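Local coordinates for protein probable hydrolase (Pseudomonas aeruginosa, PDB 7AL6) that is of unestablished function but has the alpha/beta hydrolase fold and probably acts as a hydrolase, possibly a lipolytic one, at residues His14-Ala18 with His65-Arg69; Phe221-Val225 with Thr251-Glu255; Val232-Gly237 with Gly261-Leu265. All coordinates share one frame; numbering follows the deposited sequence. Where two conformers were deposited one is given.

Interaction 1: residues His14-Ala18 with His65-Arg69; sequences HIELA and HSAHR
Glu-16 and Ala-67 tie two chain segments that run nearly antiparallel, 165° apart end to end. His14-Ala18 leads into strand 16-22 of the large mixed sheet of this alpha/beta hydrolase fold, and His65-Arg69 belongs to the loop that follows strand 53-58. The closest pair of CA atoms is Leu-17 with Ser-66, 4.3 Å apart. One backbone bond spans the segments, from Ala-67 N to Glu-16 O at 3.1 Å.

A side chain takes over the next link: Ala-18 N donates to Ser-66 OG at 2.7 Å. With chi1 at -82°, OG stands on the far side of CB from the carbonyl carbon, facing the strand, where it also lies 3.4 Å from Leu-17 CB. Asp-59 O is a further partner of this hydroxyl. Ile-15 fills the other end of the contact. Its CG1 swings opposite the backbone N (chi1 -162°) and carries CD1 to 3.8 Å from Arg-69 CA, while CG1 itself packs against Ala-67 CB at 4.1 Å. The guanidinium of Arg-69 pairs with Asp-83 in a salt bridge, and His-14 NE2 bonds the same carboxylate.

The start of a strand is thus matched to an irregular loop, with a buried hydroxyl continuing the polar link; the shared aspartate would probably ease the proximity of Arg-69 to His-14.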
loop_
_atom_site.group_PDB
_atom_site.type_symbol
_atom_site.label_atom_id
_atom_site.label_comp_id
_atom_site.label_asym_id
_atom_site.label_seq_id
_atom_site.Cartn_x
_atom_site.Cartn_y
_atom_site.Cartn_z
ATOM N N HIS A 14 -1.480 0.863 10.834
ATOM C CA HIS A 14 -1.004 1.468 9.605
ATOM C C HIS A 14 0.422 1.105 9.231
ATOM O O HIS A 14 0.900 1.560 8.185
ATOM C CB HIS A 14 -1.074 3.000 9.756
ATOM C CG HIS A 14 -0.285 3.514 10.923
ATOM N ND1 HIS A 14 -0.632 3.243 12.234
ATOM C CD2 HIS A 14 0.846 4.266 10.981
ATOM C CE1 HIS A 14 0.248 3.808 13.045
ATOM N NE2 HIS A 14 1.145 4.447 12.308
ATOM N N ILE A 15 1.158 0.468 10.113
ATOM C CA ILE A 15 2.581 0.145 9.853
ATOM C C ILE A 15 2.998 -0.982 10.780
ATOM O O ILE A 15 2.429 -1.120 11.833
ATOM C CB ILE A 15 3.449 1.399 10.068
ATOM C CG1 ILE A 15 4.830 1.290 9.426
ATOM C CG2 ILE A 15 3.545 1.719 11.539
ATOM C CD1 ILE A 15 5.590 2.585 9.351
ATOM N N GLU A 16 4.027 -1.697 10.401
ATOM C CA GLU A 16 4.604 -2.771 11.208
ATOM C C GLU A 16 5.986 -2.306 11.661
ATOM O O GLU A 16 6.774 -1.985 10.813
ATOM C CB GLU A 16 4.657 -4.016 10.358
ATOM C CG GLU A 16 4.698 -5.249 11.170
ATOM C CD GLU A 16 4.769 -6.461 10.284
ATOM O OE1 GLU A 16 3.730 -6.927 9.866
ATOM O OE2 GLU A 16 5.884 -6.877 10.016
ATOM N N LEU A 17 6.276 -2.302 12.949
ATOM C CA LEU A 17 7.572 -1.827 13.458
ATOM C C LEU A 17 8.334 -2.989 14.061
ATOM O O LEU A 17 7.733 -3.970 14.396
ATOM C CB LEU A 17 7.370 -0.754 14.526
ATOM C CG LEU A 17 6.598 0.482 14.105
ATOM C CD1 LEU A 17 6.433 1.409 15.279
ATOM C CD2 LEU A 17 7.273 1.179 12.952
ATOM N N ALA A 18 9.636 -2.861 14.111
ATOM C CA ALA A 18 10.492 -3.830 14.773
ATOM C C ALA A 18 10.923 -3.312 16.136
ATOM O O ALA A 18 11.078 -2.099 16.337
ATOM C CB ALA A 18 11.734 -4.119 13.920
ATOM N N HIS A 65 15.103 -2.015 11.399
ATOM C CA HIS A 65 14.336 -3.066 10.713
ATOM C C HIS A 65 12.829 -2.787 10.658
ATOM O O HIS A 65 12.048 -3.666 10.241
ATOM C CB HIS A 65 14.629 -4.419 11.383
ATOM C CG HIS A 65 16.036 -4.901 11.138
ATOM N ND1 HIS A 65 16.615 -5.934 11.840
ATOM C CD2 HIS A 65 16.986 -4.449 10.283
ATOM C CE1 HIS A 65 17.856 -6.108 11.412
ATOM N NE2 HIS A 65 18.107 -5.215 10.471
ATOM N N SER A 66 12.393 -1.585 11.039
ATOM C CA SER A 66 10.974 -1.256 10.966
ATOM C C SER A 66 10.589 -0.983 9.516
ATOM O O SER A 66 11.397 -0.532 8.717
ATOM C CB SER A 66 10.644 -0.032 11.849
ATOM O OG SER A 66 10.480 -0.448 13.202
ATOM N N ALA A 67 9.322 -1.183 9.201
ATOM C CA ALA A 67 8.887 -0.870 7.853
ATOM C C ALA A 67 9.032 0.615 7.563
ATOM O O ALA A 67 8.978 1.455 8.464
ATOM C CB ALA A 67 7.435 -1.304 7.675
ATOM N N HIS A 68 9.235 0.928 6.284
ATOM C CA HIS A 68 8.998 2.264 5.768
ATOM C C HIS A 68 7.500 2.565 5.767
ATOM O O HIS A 68 6.665 1.678 5.601
ATOM C CB HIS A 68 9.536 2.407 4.339
ATOM C CG HIS A 68 10.985 2.127 4.210
ATOM N ND1 HIS A 68 11.931 2.730 5.011
ATOM C CD2 HIS A 68 11.655 1.264 3.410
ATOM C CE1 HIS A 68 13.124 2.268 4.693
ATOM N NE2 HIS A 68 12.982 1.377 3.729
ATOM N N ARG A 69 7.166 3.831 5.958
ATOM C CA ARG A 69 5.772 4.251 5.890
ATOM C C ARG A 69 5.220 4.061 4.478
ATOM O O ARG A 69 5.958 4.090 3.492
ATOM C CB ARG A 69 5.635 5.727 6.265
ATOM C CG ARG A 69 6.075 6.092 7.698
ATOM C CD ARG A 69 5.484 7.455 8.105
ATOM N NE ARG A 69 5.981 7.904 9.394
ATOM C CZ ARG A 69 5.668 7.325 10.549
ATOM N NH1 ARG A 69 4.850 6.295 10.573
ATOM N NH2 ARG A 69 6.169 7.793 11.681
#

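Interaction 2: residues Phe221-Val225 with Thr251-Glu255; sequences FVRSV and TLPFE. With EDO (1,2-ethanediol), chain H.
Val-222 turns CG1 opposite its backbone N (chi1 164°), sending that methyl out from the C-terminal part of helix 215-223 into the fork of Leu-252. In this alpha/beta hydrolase fold the contact joins the C-terminal part of that helix to the connection between helix 245-250 and strand 255-259, one of the two outer strands of the main sheet in this chain. The valine methyl sits between both leucine branches, 3.4 Å from CD2 and 3.5 Å from CD1, closer than ordinary carbon contact, and the two side chains cross at about a right angle.

Phe-254 closes the apolar patch. Its CZ is 3.9 Å from Val-222 CG1, and Leu-252 CB lies over the centre of one ring face, 4.1 Å above the plane. Val-225 CG1 adds a looser touch at CE1, 4.4 Å away. Leu-128 packs against Val-222, Leu-252 and Phe-254 alike, while Val-109 of helix 103-114 backs both valines.

Toward the surface the contact becomes polar. Arg-223, bent at chi2, brings its guanidinium edge to Thr-251, but the bond from NH2 to OG1 is weak, with an angle of 131°, and doubtful, as it belongs to one of two conformers of the arginine; the threonine hydroxyl also bonds Leu-248 O. Beyond Phe-254, a 1,2-ethanediol, probably left from the crystallisation liquor, hydrogen-bonds through O2 to Pro-253 O at 2.9 Å.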
loop_
_atom_site.group_PDB
_atom_site.type_symbol
_atom_site.label_atom_id
_atom_site.label_comp_id
_atom_site.label_asym_id
_atom_site.label_seq_id
_atom_site.Cartn_x
_atom_site.Cartn_y
_atom_site.Cartn_z
ATOM N N PHE A 221 5.353 22.750 25.061
ATOM C CA PHE A 221 5.418 21.276 25.175
ATOM C C PHE A 221 6.297 20.908 26.368
ATOM O O PHE A 221 5.886 20.110 27.140
ATOM C CB PHE A 221 5.906 20.641 23.873
ATOM C CG PHE A 221 4.804 20.348 22.894
ATOM C CD1 PHE A 221 3.984 19.258 23.059
ATOM C CD2 PHE A 221 4.573 21.175 21.823
ATOM C CE1 PHE A 221 2.962 19.003 22.172
ATOM C CE2 PHE A 221 3.550 20.917 20.933
ATOM C CZ PHE A 221 2.739 19.837 21.117
ATOM N N VAL A 222 7.448 21.541 26.515
ATOM C CA VAL A 222 8.403 21.260 27.618
ATOM C C VAL A 222 7.717 21.620 28.936
ATOM O O VAL A 222 7.747 20.844 29.853
ATOM C CB VAL A 222 9.707 22.053 27.453
ATOM C CG1 VAL A 222 10.498 22.076 28.737
ATOM C CG2 VAL A 222 10.560 21.521 26.337
ATOM N N ARG A 223 7.035 22.747 28.945
ATOM C CA ARG A 223 6.340 23.243 30.128
ATOM C C ARG A 223 5.165 22.358 30.491
ATOM O O ARG A 223 4.801 22.269 31.667
ATOM C CB ARG A 223 5.821 24.671 29.909
ATOM C CG ARG A 223 6.875 25.747 29.995
ATOM C CD ARG A 223 7.260 26.076 31.442
ATOM N NE ARG A 223 8.626 26.566 31.480
ATOM C CZ ARG A 223 8.953 27.841 31.385
ATOM N NH1 ARG A 223 7.996 28.763 31.289
ATOM N NH2 ARG A 223 10.234 28.198 31.408
ATOM N N SER A 224 4.556 21.722 29.502
ATOM C CA SER A 224 3.384 20.835 29.679
ATOM C C SER A 224 3.763 19.456 30.224
ATOM O O SER A 224 2.865 18.743 30.576
ATOM C CB SER A 224 2.601 20.722 28.422
ATOM O OG SER A 224 1.881 21.906 28.200
ATOM N N VAL A 225 5.032 19.083 30.259
ATOM C CA VAL A 225 5.427 17.760 30.807
ATOM C C VAL A 225 4.999 17.746 32.282
ATOM O O VAL A 225 5.287 18.699 32.971
ATOM C CB VAL A 225 6.927 17.484 30.649
ATOM C CG1 VAL A 225 7.348 16.272 31.441
ATOM C CG2 VAL A 225 7.321 17.332 29.196
ATOM N N THR A 251 15.326 26.878 34.219
ATOM C CA THR A 251 13.897 27.171 34.478
ATOM C C THR A 251 13.027 25.904 34.439
ATOM O O THR A 251 11.832 26.060 34.439
ATOM C CB THR A 251 13.339 28.203 33.492
ATOM O OG1 THR A 251 13.143 27.636 32.205
ATOM C CG2 THR A 251 14.239 29.399 33.336
ATOM N N LEU A 252 13.584 24.699 34.381
ATOM C CA LEU A 252 12.776 23.502 34.243
ATOM C C LEU A 252 13.007 22.595 35.434
ATOM O O LEU A 252 14.118 22.505 35.948
ATOM C CB LEU A 252 13.099 22.711 32.960
ATOM C CG LEU A 252 12.960 23.436 31.636
ATOM C CD1 LEU A 252 13.453 22.555 30.474
ATOM C CD2 LEU A 252 11.528 23.886 31.419
ATOM N N PRO A 253 12.011 21.890 35.859
ATOM C CA PRO A 253 12.196 21.035 37.027
ATOM C C PRO A 253 12.811 19.690 36.703
ATOM O O PRO A 253 12.668 18.762 37.505
ATOM C CB PRO A 253 10.767 20.863 37.557
ATOM C CG PRO A 253 9.941 20.833 36.259
ATOM C CD PRO A 253 10.608 21.939 35.420
ATOM N N PHE A 254 13.462 19.533 35.550
ATOM C CA PHE A 254 14.075 18.242 35.238
ATOM C C PHE A 254 15.329 18.026 36.079
ATOM O O PHE A 254 16.094 18.959 36.315
ATOM C CB PHE A 254 14.422 18.152 33.741
ATOM C CG PHE A 254 13.270 18.458 32.808
ATOM C CD1 PHE A 254 11.956 18.379 33.232
ATOM C CD2 PHE A 254 13.512 18.815 31.490
ATOM C CE1 PHE A 254 10.916 18.667 32.374
ATOM C CE2 PHE A 254 12.466 19.090 30.630
ATOM C CZ PHE A 254 11.176 19.008 31.069
ATOM N N GLU A 255 15.552 16.780 36.520
ATOM C CA GLU A 255 16.850 16.402 37.069
ATOM C C GLU A 255 17.895 16.402 35.946
ATOM O O GLU A 255 17.637 15.926 34.838
ATOM C CB GLU A 255 16.784 15.015 37.727
ATOM C CG GLU A 255 15.745 14.873 38.879
ATOM C CD GLU A 255 15.602 13.421 39.381
ATOM O OE1 GLU A 255 16.621 12.713 39.454
ATOM O OE2 GLU A 255 14.473 12.971 39.713
HETATM C C1 EDO H . 12.078 14.272 38.637
HETATM O O1 EDO H . 11.660 14.248 39.978
HETATM C C2 EDO H . 12.379 15.634 38.158
HETATM O O2 EDO H . 11.573 16.143 37.161
#

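Interaction 3: residues Val232-Gly237 with Gly261-Leu265; sequences VLAEQG and GGHHL
Gly-261 and Ala-234 give up the most surface here, with Leu-265 next, and the three join the C-terminal part of strand 229-234 to the histidine loop of an alpha/beta hydrolase fold. Gly-261 works through its carbonyl: Gln-236 N, in the type I turn from Ala-234 to Gly-237, donates to Gly-261 O at 3.0 Å and 151°. Gln-236 CB rests 3.3 Å from the same oxygen. Gly-261 has a positive phi of 114°, a conformation suited to a residue without a side chain.

Ala-234 presses its methyl against the loop backbone, reaching Gly-262 O at 3.1 Å, while Leu-265, last residue of the type I turn that begins at Gly-262, approaches the methyl with CD2, 4.2 Å away. The leucine holds CG between backbone N and carbonyl carbon (chi1 77°), and its other branch, CD1, meets Val-232 CG1 at 4.1 Å. Val-276 of helix 270-284 also packs on this leucine.

The same loop carries His-263, which bonds Asp-126 through ND1 and Ser-102 through NE2, an arrangement consistent with the Ser-His-Asp triad of this family. Ala-234 N also bonds Asp-126, which probably helps position that carboxylate. A water that may also reach Glu-235 OE2, a doubtful link because the glutamate has two conformers, accepts the N-H of Gly-261, its oxygen 3.0 Å from Gly-261 N.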
loop_
_atom_site.group_PDB
_atom_site.type_symbol
_atom_site.label_atom_id
_atom_site.label_comp_id
_atom_site.label_asym_id
_atom_site.label_seq_id
_atom_site.Cartn_x
_atom_site.Cartn_y
_atom_site.Cartn_z
ATOM N N VAL A 232 20.131 13.671 30.815
ATOM C CA VAL A 232 21.586 13.501 30.742
ATOM C C VAL A 232 22.124 14.419 29.663
ATOM O O VAL A 232 21.593 14.474 28.542
ATOM C CB VAL A 232 21.976 12.046 30.477
ATOM C CG1 VAL A 232 23.452 11.967 30.023
ATOM C CG2 VAL A 232 21.732 11.228 31.740
ATOM N N LEU A 233 23.186 15.144 30.008
ATOM C CA LEU A 233 23.784 16.168 29.160
ATOM C C LEU A 233 25.231 15.780 28.929
ATOM O O LEU A 233 25.983 15.646 29.893
ATOM C CB LEU A 233 23.712 17.538 29.834
ATOM C CG LEU A 233 22.258 17.938 30.080
ATOM C CD1 LEU A 233 22.162 18.975 31.155
ATOM C CD2 LEU A 233 21.679 18.436 28.764
ATOM N N ALA A 234 25.565 15.516 27.676
ATOM C CA ALA A 234 26.909 15.103 27.248
ATOM C C ALA A 234 27.803 16.344 27.256
ATOM O O ALA A 234 27.430 17.288 26.606
ATOM C CB ALA A 234 26.862 14.479 25.886
ATOM N N GLU A 235 29.001 16.264 27.817
ATOM C CA GLU A 235 29.847 17.565 27.851
ATOM C C GLU A 235 30.177 18.221 26.429
ATOM O O GLU A 235 30.249 19.426 26.075
ATOM C CB GLU A 235 31.233 17.164 28.342
ATOM C CG GLU A 235 32.180 18.341 28.478
ATOM C CD GLU A 235 33.488 18.055 29.195
ATOM O OE1 GLU A 235 34.355 18.949 29.213
ATOM O OE2 GLU A 235 33.639 16.952 29.740
ATOM N N GLN A 236 30.359 17.311 25.488
ATOM C CA GLN A 236 30.653 17.573 24.066
ATOM C C GLN A 236 29.432 17.355 23.163
ATOM O O GLN A 236 29.629 17.298 21.964
ATOM C CB GLN A 236 31.864 16.752 23.661
ATOM C CG GLN A 236 33.149 17.430 24.073
ATOM C CD GLN A 236 34.351 16.636 23.657
ATOM O OE1 GLN A 236 34.742 15.695 24.324
ATOM N NE2 GLN A 236 34.938 17.011 22.535
ATOM N N GLY A 237 28.219 17.251 23.703
ATOM C CA GLY A 237 27.017 17.090 22.906
ATOM C C GLY A 237 26.223 18.379 22.759
ATOM O O GLY A 237 26.787 19.430 22.436
ATOM N N GLY A 261 31.712 13.084 27.423
ATOM C CA GLY A 261 31.582 12.330 26.189
ATOM C C GLY A 261 30.821 13.109 25.154
ATOM O O GLY A 261 30.475 14.284 25.339
ATOM N N GLY A 262 30.533 12.428 24.047
ATOM C CA GLY A 262 29.819 13.023 22.935
ATOM C C GLY A 262 28.306 12.803 22.992
ATOM O O GLY A 262 27.750 12.269 23.946
ATOM N N HIS A 263 27.643 13.208 21.904
ATOM C CA HIS A 263 26.200 13.097 21.789
ATOM C C HIS A 263 25.686 11.659 21.940
ATOM O O HIS A 263 24.574 11.439 22.454
ATOM C CB HIS A 263 25.824 13.654 20.448
ATOM C CG HIS A 263 24.364 13.680 20.183
ATOM N ND1 HIS A 263 23.471 14.309 21.020
ATOM C CD2 HIS A 263 23.641 13.178 19.160
ATOM C CE1 HIS A 263 22.259 14.217 20.509
ATOM N NE2 HIS A 263 22.333 13.528 19.384
ATOM N N HIS A 264 26.490 10.676 21.553
ATOM C CA HIS A 264 26.162 9.262 21.713
ATOM C C HIS A 264 26.865 8.651 22.898
ATOM O O HIS A 264 27.232 7.475 22.855
ATOM C CB HIS A 264 26.507 8.496 20.439
ATOM C CG HIS A 264 25.514 8.688 19.339
ATOM N ND1 HIS A 264 25.457 9.835 18.577
ATOM C CD2 HIS A 264 24.515 7.881 18.888
ATOM C CE1 HIS A 264 24.480 9.724 17.689
ATOM N NE2 HIS A 264 23.889 8.550 17.866
ATOM N N LEU A 265 27.010 9.399 24.008
ATOM C CA LEU A 265 27.850 8.921 25.104
ATOM C C LEU A 265 27.411 7.568 25.636
ATOM O O LEU A 265 28.238 6.811 26.167
ATOM C CB LEU A 265 27.890 9.948 26.241
ATOM C CG LEU A 265 26.681 10.035 27.159
ATOM C CD1 LEU A 265 27.051 10.941 28.363
ATOM C CD2 LEU A 265 25.449 10.585 26.444
HETATM O O HOH W 1 33.915 15.103 27.669
#

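How the interactions relate
Interactions 1 and 3 both reach the main sheet, but from opposite sides of the chain's centre, with centres 29 Å apart. Interaction 1 is the most buried and joins strand 16-22 to a loop through two hydrogen bonds, with charged groups paired to residues outside its two segments. Interactions 2 and 3 are only partly buried and lie nearer each other, about 5 Å between nearest atoms; their segments alternate along the chain, and helix 215-223 of one leads to strand 229-234 of the other. Interaction 2 is essentially hydrocarbon packing with a weak polar fringe, whereas interaction 3 combines one backbone hydrogen bond at a glycine-rich loop with small apolar packing, beside the probable catalytic residues.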